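Local coordinates for protein beta-glucosidase (Pseudoalteromonas sp., PDB 3F95) that probably hydrolyses beta-glucans from chain ends as an exo-1,3/1,4-beta-glucanase, of which this chain is the extra C-terminal beta-sandwich domain, at residues Met18-Ala23 against Arg59-Arg64; Asn103-Val106 against Asn112-Arg115; Ser120-Leu125 against Ile179-Ala184; Lys129-Leu134 against Ser162-Asp167. One frame throughout, in Å; residues are numbered along the deposited sequence.

Contact 1 (Met18-Ala23 against Arg59-Arg64)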
loop_
_atom_site.group_PDB
_atom_site.type_symbol
_atom_site.label_atom_id
_atom_site.label_comp_id
_atom_site.label_asym_id
_atom_site.label_seq_id
_atom_site.Cartn_x
_atom_site.Cartn_y
_atom_site.Cartn_z
ATOM N N MET A 18 -2.833 -4.920 -12.384
ATOM C CA MET A 18 -3.060 -4.362 -11.038
ATOM C C MET A 18 -4.331 -3.521 -10.902
ATOM O O MET A 18 -4.743 -2.837 -11.848
ATOM C CB MET A 18 -1.867 -3.526 -10.532
ATOM C CG MET A 18 -0.472 -4.097 -10.741
ATOM S SD MET A 18 -0.232 -5.656 -9.932
ATOM C CE MET A 18 -0.357 -5.222 -8.198
ATOM N N THR A 19 -4.925 -3.552 -9.705
ATOM C CA THR A 19 -6.032 -2.661 -9.344
ATOM C C THR A 19 -5.892 -2.238 -7.914
ATOM O O THR A 19 -5.306 -2.943 -7.103
ATOM C CB THR A 19 -7.425 -3.336 -9.065
ATOM O OG1 THR A 19 -7.411 -4.754 -9.143
ATOM C CG2 THR A 19 -8.556 -2.634 -9.657
ATOM N N TRP A 20 -6.552 -1.127 -7.588
ATOM C CA TRP A 20 -6.826 -0.805 -6.205
ATOM C C TRP A 20 -8.109 -1.568 -5.823
ATOM O O TRP A 20 -9.028 -1.773 -6.667
ATOM C CB TRP A 20 -7.082 0.689 -6.040
ATOM C CG TRP A 20 -5.938 1.577 -6.454
ATOM C CD1 TRP A 20 -5.857 2.340 -7.559
ATOM C CD2 TRP A 20 -4.717 1.783 -5.725
ATOM N NE1 TRP A 20 -4.640 3.003 -7.602
ATOM C CE2 TRP A 20 -3.936 2.699 -6.469
ATOM C CE3 TRP A 20 -4.209 1.270 -4.524
ATOM C CZ2 TRP A 20 -2.651 3.124 -6.051
ATOM C CZ3 TRP A 20 -2.934 1.699 -4.101
ATOM C CH2 TRP A 20 -2.184 2.617 -4.862
ATOM N N GLN A 21 -8.165 -2.004 -4.575
ATOM C CA GLN A 21 -9.344 -2.680 -4.039
ATOM C C GLN A 21 -9.781 -1.988 -2.762
ATOM O O GLN A 21 -9.016 -1.933 -1.797
ATOM C CB GLN A 21 -9.054 -4.162 -3.738
ATOM C CG GLN A 21 -8.928 -5.031 -4.956
ATOM C CD GLN A 21 -9.077 -6.531 -4.677
ATOM O OE1 GLN A 21 -9.948 -6.979 -3.916
ATOM N NE2 GLN A 21 -8.249 -7.313 -5.343
ATOM N N LEU A 22 -11.023 -1.506 -2.732
ATOM C CA LEU A 22 -11.548 -0.816 -1.551
ATOM C C LEU A 22 -12.637 -1.712 -0.946
ATOM O O LEU A 22 -13.699 -1.901 -1.568
ATOM C CB LEU A 22 -12.136 0.539 -1.943
ATOM C CG LEU A 22 -11.205 1.727 -2.290
ATOM C CD1 LEU A 22 -10.353 1.441 -3.528
ATOM C CD2 LEU A 22 -12.011 3.024 -2.505
ATOM N N ALA A 23 -12.319 -2.310 0.200
ATOM C CA ALA A 23 -13.168 -3.340 0.818
ATOM C C ALA A 23 -13.631 -2.927 2.210
ATOM O O ALA A 23 -12.888 -3.047 3.221
ATOM C CB ALA A 23 -12.437 -4.708 0.826
ATOM N N ARG A 59 -2.182 8.657 -4.753
ATOM C CA ARG A 59 -3.577 8.445 -4.397
ATOM C C ARG A 59 -3.705 8.664 -2.908
ATOM O O ARG A 59 -2.921 8.111 -2.123
ATOM C CB ARG A 59 -4.023 7.040 -4.795
ATOM C CG ARG A 59 -4.014 6.785 -6.305
ATOM C CD ARG A 59 -5.209 7.441 -7.020
ATOM N NE ARG A 59 -5.136 7.172 -8.467
ATOM C CZ ARG A 59 -4.359 7.838 -9.319
ATOM N NH1 ARG A 59 -3.565 8.821 -8.885
ATOM N NH2 ARG A 59 -4.381 7.512 -10.616
ATOM N N GLY A 60 -4.697 9.467 -2.520
ATOM C CA GLY A 60 -4.991 9.708 -1.116
ATOM C C GLY A 60 -6.135 8.807 -0.722
ATOM O O GLY A 60 -7.077 8.625 -1.512
ATOM N N PHE A 61 -6.048 8.243 0.471
ATOM C CA PHE A 61 -7.070 7.346 1.000
ATOM C C PHE A 61 -7.517 7.825 2.379
ATOM O O PHE A 61 -6.673 8.093 3.248
ATOM C CB PHE A 61 -6.512 5.923 1.053
ATOM C CG PHE A 61 -6.106 5.378 -0.304
ATOM C CD1 PHE A 61 -7.043 4.793 -1.147
ATOM C CD2 PHE A 61 -4.771 5.425 -0.722
ATOM C CE1 PHE A 61 -6.679 4.275 -2.388
ATOM C CE2 PHE A 61 -4.370 4.909 -1.965
ATOM C CZ PHE A 61 -5.335 4.348 -2.820
ATOM N N ASN A 62 -8.834 7.905 2.600
ATOM C CA ASN A 62 -9.380 8.342 3.890
ATOM C C ASN A 62 -10.275 7.229 4.420
ATOM O O ASN A 62 -11.207 6.826 3.710
ATOM C CB ASN A 62 -10.222 9.610 3.716
ATOM C CG ASN A 62 -9.402 10.822 3.304
ATOM O OD1 ASN A 62 -8.284 11.024 3.775
ATOM N ND2 ASN A 62 -9.969 11.644 2.427
ATOM N N TRP A 63 -9.959 6.695 5.603
ATOM C CA TRP A 63 -10.790 5.701 6.298
ATOM C C TRP A 63 -11.641 6.446 7.326
ATOM O O TRP A 63 -11.104 7.192 8.179
ATOM C CB TRP A 63 -9.930 4.751 7.103
ATOM C CG TRP A 63 -9.246 3.642 6.364
ATOM C CD1 TRP A 63 -9.603 2.330 6.381
ATOM C CD2 TRP A 63 -8.087 3.740 5.513
ATOM N NE1 TRP A 63 -8.741 1.604 5.611
ATOM C CE2 TRP A 63 -7.796 2.438 5.070
ATOM C CE3 TRP A 63 -7.243 4.799 5.123
ATOM C CZ2 TRP A 63 -6.696 2.145 4.244
ATOM C CZ3 TRP A 63 -6.151 4.522 4.261
ATOM C CH2 TRP A 63 -5.896 3.207 3.841
ATOM N N ARG A 64 -12.951 6.223 7.269
ATOM C CA ARG A 64 -13.866 6.704 8.304
ATOM C C ARG A 64 -14.543 5.575 9.063
ATOM O O ARG A 64 -15.187 5.825 10.093
ATOM C CB ARG A 64 -14.908 7.649 7.702
ATOM C CG ARG A 64 -14.277 8.922 7.180
ATOM C CD ARG A 64 -15.320 9.769 6.531
ATOM N NE ARG A 64 -16.209 10.291 7.555
ATOM C CZ ARG A 64 -17.526 10.389 7.413
ATOM N NH1 ARG A 64 -18.103 9.993 6.277
ATOM N NH2 ARG A 64 -18.257 10.876 8.410
HETATM O O HOH W 1 -5.359 4.316 -10.233
#
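Arg59 meets Trp20 with its hydrocarbon part: CG rests obliquely against the indole, 3.9 Å from Trp20 CZ2. The chain of Arg59 then bends at chi2 (-76°), which lets CG rest against the indole while the charged end turns to other acceptors. Its NE is hydrogen-bonded to Gly34 O and its NH1 to Glu56 O, so the guanidinium is anchored by loop carbonyls. A water also accepts a weak bond of 3.0 Å from Trp20 NE1, lying in the plane of the indole at its edge, and another weak one of 3.4 Å from Arg59 NH2. An arginine suits this place because its long stem can be buried and its polar tip still be paired. The contact spans the interior of a beta-sandwich: strand 58-63 belongs to one sheet and strand 18-24 to the facing one. Two residues on, Phe61 presents its edge to the face of Trp20, with CZ 3.7 Å from Trp20 CE3. The ring centroids, six-membered ring for Trp20, are 5.1 Å apart and the planes stand at 57°. With an alanine here instead of Trp20, Phe61 CZ would probably lose the surface it rests on, leaving a gap between the sheets. Phe61 is also packed on Met47 and Leu69, while Phe10 forms a second edge-to-face pair with Trp20.

Contact 2 (Asn103-Val106 against Asn112-Arg115)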
loop_
_atom_site.group_PDB
_atom_site.type_symbol
_atom_site.label_atom_id
_atom_site.label_comp_id
_atom_site.label_asym_id
_atom_site.label_seq_id
_atom_site.Cartn_x
_atom_site.Cartn_y
_atom_site.Cartn_z
ATOM N N ASN A 103 -2.894 -1.710 10.139
ATOM C CA ASN A 103 -2.044 -2.834 9.765
ATOM C C ASN A 103 -1.607 -2.624 8.335
ATOM O O ASN A 103 -2.437 -2.327 7.465
ATOM C CB ASN A 103 -2.872 -4.126 9.845
ATOM C CG ASN A 103 -2.047 -5.400 9.699
ATOM O OD1 ASN A 103 -2.618 -6.463 9.416
ATOM N ND2 ASN A 103 -0.737 -5.329 9.936
ATOM N N LEU A 104 -0.306 -2.743 8.094
ATOM C CA LEU A 104 0.235 -2.766 6.734
ATOM C C LEU A 104 0.715 -4.172 6.390
ATOM O O LEU A 104 1.684 -4.660 6.974
ATOM C CB LEU A 104 1.393 -1.748 6.596
ATOM C CG LEU A 104 2.266 -1.875 5.345
ATOM C CD1 LEU A 104 1.412 -1.666 4.057
ATOM C CD2 LEU A 104 3.451 -0.877 5.408
ATOM N N GLN A 105 0.019 -4.841 5.469
ATOM C CA GLN A 105 0.406 -6.188 5.061
ATOM C C GLN A 105 1.023 -6.149 3.656
ATOM O O GLN A 105 0.597 -5.352 2.815
ATOM C CB GLN A 105 -0.811 -7.146 5.169
ATOM C CG GLN A 105 -1.145 -7.538 6.609
ATOM C CD GLN A 105 -2.503 -8.230 6.746
ATOM O OE1 GLN A 105 -3.545 -7.690 6.359
ATOM N NE2 GLN A 105 -2.493 -9.419 7.339
ATOM N N VAL A 106 2.072 -6.939 3.421
ATOM C CA VAL A 106 2.805 -6.860 2.171
ATOM C C VAL A 106 2.947 -8.258 1.565
ATOM O O VAL A 106 3.299 -9.235 2.272
ATOM C CB VAL A 106 4.206 -6.203 2.390
ATOM C CG1 VAL A 106 5.038 -6.247 1.133
ATOM C CG2 VAL A 106 4.024 -4.762 2.892
ATOM N N ASN A 112 -1.642 -15.802 4.778
ATOM C CA ASN A 112 -0.476 -15.696 3.930
ATOM C C ASN A 112 0.038 -14.325 3.552
ATOM O O ASN A 112 -0.202 -13.947 2.440
ATOM N N CYS A 113 0.753 -13.600 4.433
ATOM C CA CYS A 113 1.522 -12.383 3.987
ATOM C C CYS A 113 3.021 -12.458 4.291
ATOM O O CYS A 113 3.411 -12.942 5.365
ATOM C CB CYS A 113 0.955 -11.070 4.572
ATOM S SG CYS A 113 -0.818 -10.765 4.273
ATOM N N LEU A 114 3.855 -11.960 3.370
ATOM C CA LEU A 114 5.312 -11.914 3.588
ATOM C C LEU A 114 5.695 -10.979 4.746
ATOM O O LEU A 114 6.612 -11.285 5.519
ATOM C CB LEU A 114 6.088 -11.570 2.311
ATOM C CG LEU A 114 6.050 -12.575 1.138
ATOM C CD1 LEU A 114 6.913 -12.088 0.000
ATOM C CD2 LEU A 114 6.447 -13.996 1.558
ATOM N N ARG A 115 4.974 -9.865 4.889
ATOM C CA ARG A 115 5.181 -8.960 6.019
ATOM C C ARG A 115 3.854 -8.530 6.603
ATOM O O ARG A 115 2.878 -8.328 5.870
ATOM C CB ARG A 115 5.974 -7.708 5.616
ATOM C CG ARG A 115 7.378 -7.961 5.072
ATOM C CD ARG A 115 8.384 -8.447 6.152
ATOM N NE ARG A 115 8.416 -7.596 7.335
ATOM C CZ ARG A 115 9.040 -6.420 7.440
ATOM N NH1 ARG A 115 9.732 -5.885 6.427
ATOM N NH2 ARG A 115 8.964 -5.779 8.589
#
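A classic beta bulge marks the hairpin of strands 102-108 and 113-118, where Leu114 and Arg115 both face Val106. Leu114 takes nearly helical backbone angles (-65°, -37°), and the chain turns a corner there. The antiparallel pair Val106 and Arg115 is of the hydrogen-bonded kind: Val106 N donates to Arg115 O over 2.9 Å, and Arg115 N returns a bond of 3.2 Å to Val106 O, both fairly straight at the hydrogen. Their side chains leave on the same face, CB to CB 4.0 Å apart. Val106 is small and branched, fitting a buried strand position against Ile136 and Leu138. Arg115 shares only its root with Val106; bends at chi2 and chi3 carry the guanidinium away to Pro137 O and Leu181 O, both bonded to NH1, so the buried charge is met by carbonyl oxygens. On the other face, Gln105 lies alongside Cys113, whose SG is 3.7 Å from Gln105 CB and equally far from Gln105 NE2. That sulfur is joined to Cys108 in a disulfide, which ties the two arms of the hairpin together close to its turn. The polar end of Gln105 is held by weak hydrogen bonds to Arg155 and Asp116. Arg115 O receives a second, weaker approach beside the N-H of Val106: a bent CA-H...O contact, Gln105 CA to Arg115 O 3.4 Å, with 139° at the hydrogen.

Contact 3 (Ser120-Leu125 against Ile179-Ala184)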
loop_
_atom_site.group_PDB
_atom_site.type_symbol
_atom_site.label_atom_id
_atom_site.label_comp_id
_atom_site.label_asym_id
_atom_site.label_seq_id
_atom_site.Cartn_x
_atom_site.Cartn_y
_atom_site.Cartn_z
ATOM N N SER A 120 2.097 1.324 14.371
ATOM C CA SER A 120 2.851 1.798 15.551
ATOM C C SER A 120 4.361 1.615 15.375
ATOM O O SER A 120 5.145 2.381 15.934
ATOM C CB SER A 120 2.369 1.074 16.814
ATOM O OG SER A 120 2.545 -0.321 16.683
ATOM N N SER A 121 4.759 0.601 14.617
ATOM C CA SER A 121 6.176 0.279 14.409
ATOM C C SER A 121 6.956 1.345 13.643
ATOM O O SER A 121 8.179 1.374 13.738
ATOM C CB SER A 121 6.351 -1.068 13.714
ATOM O OG SER A 121 6.009 -0.987 12.335
ATOM N N PHE A 122 6.263 2.160 12.841
ATOM C CA PHE A 122 6.929 3.255 12.119
ATOM C C PHE A 122 6.212 4.594 12.234
ATOM O O PHE A 122 6.460 5.497 11.430
ATOM C CB PHE A 122 7.223 2.885 10.637
ATOM C CG PHE A 122 5.969 2.636 9.780
ATOM C CD1 PHE A 122 5.642 3.511 8.747
ATOM C CD2 PHE A 122 5.156 1.519 10.005
ATOM C CE1 PHE A 122 4.502 3.286 7.922
ATOM C CE2 PHE A 122 4.007 1.293 9.217
ATOM C CZ PHE A 122 3.695 2.175 8.172
ATOM N N SER A 123 5.347 4.729 13.232
ATOM C CA SER A 123 4.510 5.936 13.341
ATOM C C SER A 123 5.351 7.191 13.607
ATOM O O SER A 123 5.061 8.255 13.071
ATOM C CB SER A 123 3.419 5.783 14.404
ATOM O OG SER A 123 4.013 5.507 15.662
ATOM N N GLN A 124 6.415 7.056 14.406
ATOM C CA GLN A 124 7.202 8.233 14.755
ATOM C C GLN A 124 7.903 8.783 13.534
ATOM O O GLN A 124 7.875 9.975 13.306
ATOM C CB GLN A 124 8.153 7.967 15.920
ATOM C CG GLN A 124 7.444 7.940 17.269
ATOM C CD GLN A 124 7.091 9.332 17.802
ATOM O OE1 GLN A 124 6.184 10.012 17.293
ATOM N NE2 GLN A 124 7.814 9.764 18.846
ATOM N N LEU A 125 8.493 7.916 12.719
ATOM C CA LEU A 125 9.176 8.411 11.527
ATOM C C LEU A 125 8.232 9.066 10.498
ATOM O O LEU A 125 8.671 9.875 9.679
ATOM C CB LEU A 125 10.052 7.319 10.913
ATOM C CG LEU A 125 9.504 6.033 10.316
ATOM C CD1 LEU A 125 9.189 6.220 8.823
ATOM C CD2 LEU A 125 10.544 4.935 10.510
ATOM N N ILE A 179 13.810 4.736 3.711
ATOM C CA ILE A 179 13.835 4.272 5.089
ATOM C C ILE A 179 13.342 2.823 5.075
ATOM O O ILE A 179 12.234 2.550 4.605
ATOM C CB ILE A 179 12.909 5.150 5.956
ATOM C CG1 ILE A 179 13.271 6.643 5.794
ATOM C CG2 ILE A 179 12.891 4.681 7.440
ATOM C CD1 ILE A 179 12.276 7.606 6.509
ATOM N N SER A 180 14.176 1.895 5.547
ATOM C CA SER A 180 13.819 0.487 5.545
ATOM C C SER A 180 12.967 0.118 6.768
ATOM O O SER A 180 13.373 0.334 7.929
ATOM C CB SER A 180 15.080 -0.387 5.428
ATOM O OG SER A 180 14.755 -1.775 5.436
ATOM N N LEU A 181 11.775 -0.425 6.504
ATOM C CA LEU A 181 10.944 -0.997 7.563
ATOM C C LEU A 181 11.426 -2.413 7.835
ATOM O O LEU A 181 10.827 -3.401 7.417
ATOM C CB LEU A 181 9.443 -0.973 7.208
ATOM C CG LEU A 181 8.861 0.409 6.889
ATOM C CD1 LEU A 181 7.340 0.258 6.757
ATOM C CD2 LEU A 181 9.237 1.415 7.993
ATOM N N THR A 182 12.537 -2.491 8.551
ATOM C CA THR A 182 13.197 -3.750 8.850
ATOM C C THR A 182 12.339 -4.609 9.778
ATOM O O THR A 182 11.402 -4.124 10.395
ATOM C CB THR A 182 14.595 -3.477 9.494
ATOM O OG1 THR A 182 14.407 -2.787 10.730
ATOM C CG2 THR A 182 15.444 -2.611 8.569
ATOM N N CYS A 183 12.667 -5.895 9.847
ATOM C CA CYS A 183 11.916 -6.875 10.611
ATOM C C CYS A 183 12.030 -6.668 12.116
ATOM O O CYS A 183 13.085 -6.245 12.611
ATOM C CB CYS A 183 12.407 -8.267 10.225
ATOM S SG CYS A 183 12.182 -8.615 8.441
ATOM N N ALA A 184 10.947 -6.953 12.839
ATOM C CA ALA A 184 10.931 -6.755 14.293
ATOM C C ALA A 184 11.825 -7.779 14.966
ATOM O O ALA A 184 11.896 -8.920 14.515
ATOM C CB ALA A 184 9.533 -6.833 14.844
#
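Phe122 begins its contact with Leu181 at its root, where Phe122 CB lies 3.6 Å from Leu181 CD2. Next along, Phe122 CG is 3.9 Å from Leu181 CD2. Beyond it the other branch takes over: Leu181 CD1 sits above the middle of the ring, 4.0 Å from the centroid and 6° off the normal, a well-centred CH-pi contact. The first torsion of Phe122 (chi1 64°) sets CG between the backbone N and carbonyl carbon, a crowded position, and chi2 of 113° then turns a ring face to Leu181. At the ring's edge, in plane, stands Ser121 OG, itself hydrogen-bonded to Asp118 O. Farther out the ring packs on Leu134 and Ile117 and meets Phe119. Here the segment leading into the short helix 123-126 is laid against the C-terminal end of the chain, which joins the mixed sheet as strand 179-180, parallel to strand 132-137. Leu181 is the centre of an inverse gamma turn, with a weak bond of 3.0 Å from Thr182 N to Ser180 O, and the chain leaves the sheet there. Leucine suits the turn because its two methyls can divide between the stem and the face of Phe122. Nearer the surface, Leu125 and Ile179 run alongside each other, pointing opposite ways, Leu125 CD2 lying 3.9 Å from Ile179 CG2 and Leu125 CD1 4.1 Å from Ile179 CD1.

Contact 4 (Lys129-Leu134 against Ser162-Asp167)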
loop_
_atom_site.group_PDB
_atom_site.type_symbol
_atom_site.label_atom_id
_atom_site.label_comp_id
_atom_site.label_asym_id
_atom_site.label_seq_id
_atom_site.Cartn_x
_atom_site.Cartn_y
_atom_site.Cartn_z
ATOM N N LYS A 129 4.034 14.125 9.085
ATOM C CA LYS A 129 2.985 14.215 8.054
ATOM C C LYS A 129 3.554 14.627 6.693
ATOM O O LYS A 129 2.855 15.220 5.867
ATOM C CB LYS A 129 1.856 15.170 8.482
ATOM C CG LYS A 129 1.182 14.770 9.793
ATOM C CD LYS A 129 0.040 15.701 10.150
ATOM C CE LYS A 129 -0.643 15.267 11.441
ATOM N NZ LYS A 129 0.256 15.474 12.622
ATOM N N SER A 130 4.824 14.305 6.468
ATOM C CA SER A 130 5.490 14.557 5.203
ATOM C C SER A 130 5.602 13.254 4.433
ATOM O O SER A 130 5.441 12.179 5.002
ATOM C CB SER A 130 6.906 15.109 5.425
ATOM O OG SER A 130 6.888 16.216 6.305
ATOM N N TRP A 131 5.902 13.361 3.146
ATOM C CA TRP A 131 6.193 12.186 2.330
ATOM C C TRP A 131 7.500 11.558 2.774
ATOM O O TRP A 131 8.459 12.300 3.124
ATOM C CB TRP A 131 6.310 12.546 0.851
ATOM C CG TRP A 131 4.994 12.820 0.196
ATOM C CD1 TRP A 131 4.409 14.041 -0.013
ATOM C CD2 TRP A 131 4.103 11.836 -0.359
ATOM N NE1 TRP A 131 3.187 13.877 -0.667
ATOM C CE2 TRP A 131 2.984 12.535 -0.895
ATOM C CE3 TRP A 131 4.142 10.431 -0.452
ATOM C CZ2 TRP A 131 1.906 11.869 -1.535
ATOM C CZ3 TRP A 131 3.056 9.764 -1.082
ATOM C CH2 TRP A 131 1.963 10.491 -1.609
ATOM N N HIS A 132 7.537 10.221 2.781
ATOM C CA HIS A 132 8.762 9.424 2.986
ATOM C C HIS A 132 8.792 8.238 2.038
ATOM O O HIS A 132 7.747 7.646 1.727
ATOM C CB HIS A 132 8.868 8.902 4.412
ATOM C CG HIS A 132 8.794 9.996 5.427
ATOM N ND1 HIS A 132 9.876 10.793 5.732
ATOM C CD2 HIS A 132 7.755 10.475 6.148
ATOM C CE1 HIS A 132 9.510 11.704 6.618
ATOM N NE2 HIS A 132 8.226 11.537 6.886
ATOM N N THR A 133 9.982 7.899 1.565
ATOM C CA THR A 133 10.155 6.707 0.765
ATOM C C THR A 133 10.461 5.537 1.703
ATOM O O THR A 133 11.459 5.547 2.437
ATOM C CB THR A 133 11.294 6.873 -0.257
ATOM O OG1 THR A 133 11.039 8.035 -1.037
ATOM C CG2 THR A 133 11.355 5.667 -1.170
ATOM N N LEU A 134 9.579 4.539 1.688
ATOM C CA LEU A 134 9.698 3.381 2.575
ATOM C C LEU A 134 10.136 2.159 1.765
ATOM O O LEU A 134 9.545 1.860 0.704
ATOM C CB LEU A 134 8.346 3.112 3.262
ATOM C CG LEU A 134 7.709 4.238 4.085
ATOM C CD1 LEU A 134 6.353 3.773 4.662
ATOM C CD2 LEU A 134 8.681 4.677 5.237
ATOM N N SER A 162 -5.821 8.665 7.571
ATOM C CA SER A 162 -5.672 9.373 6.312
ATOM C C SER A 162 -4.210 9.337 5.860
ATOM O O SER A 162 -3.298 9.768 6.592
ATOM C CB SER A 162 -6.186 10.811 6.446
ATOM O OG SER A 162 -6.068 11.491 5.217
ATOM N N LEU A 163 -3.999 8.872 4.629
ATOM C CA LEU A 163 -2.656 8.777 4.089
ATOM C C LEU A 163 -2.719 8.837 2.580
ATOM O O LEU A 163 -3.791 8.806 2.001
ATOM C CB LEU A 163 -1.960 7.493 4.557
ATOM C CG LEU A 163 -2.626 6.127 4.259
ATOM C CD1 LEU A 163 -2.609 5.713 2.791
ATOM C CD2 LEU A 163 -2.027 5.043 5.145
ATOM N N ALA A 164 -1.548 8.927 1.967
ATOM C CA ALA A 164 -1.455 8.909 0.514
ATOM C C ALA A 164 -0.280 8.035 0.146
ATOM O O ALA A 164 0.653 7.895 0.929
ATOM C CB ALA A 164 -1.276 10.278 -0.016
ATOM N N ILE A 165 -0.344 7.442 -1.043
ATOM C CA ILE A 165 0.655 6.482 -1.514
ATOM C C ILE A 165 1.052 6.886 -2.934
ATOM O O ILE A 165 0.219 7.357 -3.690
ATOM C CB ILE A 165 0.044 5.055 -1.509
ATOM C CG1 ILE A 165 -0.160 4.571 -0.060
ATOM C CG2 ILE A 165 0.949 4.054 -2.239
ATOM C CD1 ILE A 165 -1.204 3.454 0.046
ATOM N N ALA A 166 2.324 6.699 -3.284
ATOM C CA ALA A 166 2.795 6.900 -4.643
ATOM C C ALA A 166 3.983 5.990 -4.925
ATOM O O ALA A 166 4.627 5.509 -4.002
ATOM C CB ALA A 166 3.201 8.345 -4.847
ATOM N N ASP A 167 4.271 5.780 -6.208
ATOM C CA ASP A 167 5.563 5.244 -6.642
ATOM C C ASP A 167 5.846 3.885 -5.998
ATOM O O ASP A 167 6.876 3.673 -5.294
ATOM C CB ASP A 167 6.692 6.246 -6.316
ATOM C CG ASP A 167 6.660 7.521 -7.177
ATOM O OD1 ASP A 167 5.825 7.681 -8.105
ATOM O OD2 ASP A 167 7.524 8.393 -6.921
#
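Trp131 brings the CZ3-CH2 end of its indole up against Ala164 and Ala166 of strand 161-171. Trp131 CH2, at the far end of the ring, comes to 3.6 Å from Ala164 CB, which approaches the ring obliquely, and the neighbouring Trp131 CZ3 reaches Ala166 CB at 4.0 Å. Between the two methyls the ring meets backbone: Trp131 CZ3 is 3.6 Å from Ala164 O, and Ala166 N lies near the ring plane at the edge, 3.8 Å from Trp131 CZ3. With CG anti to the carbonyl carbon (chi1 -75°), the side chain swings across to the strand although its CB does not aim there. Residue type matters on both sides. Ala164 and Ala166, two apart on one face of an extended strand, are small enough to let the indole approach the main chain, whereas Ile165 between them points the other way and packs on Phe61 in the sandwich interior. A serine in place of Trp131 would probably leave the methyls of Ala164 and Ala166 without their apolar cover and open a gap beside the strand. The tryptophan reaches across the intervening strand 87-94, which runs between 132-137 and 161-171 in the sheet, and Lys91 and Arg93 from that middle strand touch the indole. Just beyond, strand 132-137 is flanked by strand 179-180 and by helix 123-126, on whose Leu125 and Met126 Leu134 packs.

How the contacts relate
Contact 1 lies in the core, where rings from the two facing sheets meet; contact 4 involves the same mixed sheet, since strands 58-63 and 161-171 are neighbours joined through Phe61 N and Leu163 O, but its tryptophan is partly exposed. Contacts 2 and 3 are partly buried. Contact 2 differs in chemistry, resting on backbone hydrogen bonds and a nearby disulfide, whereas contacts 3 and 4 are apolar and contact 1 adds weak water bridging to its aromatic pair. Leu104 CD2 of contact 2 packs on Phe122 CZ of contact 3. Contact 4 is nested within the chain loop that contact 3 closes, and Ile179 N pairs with Thr133 O.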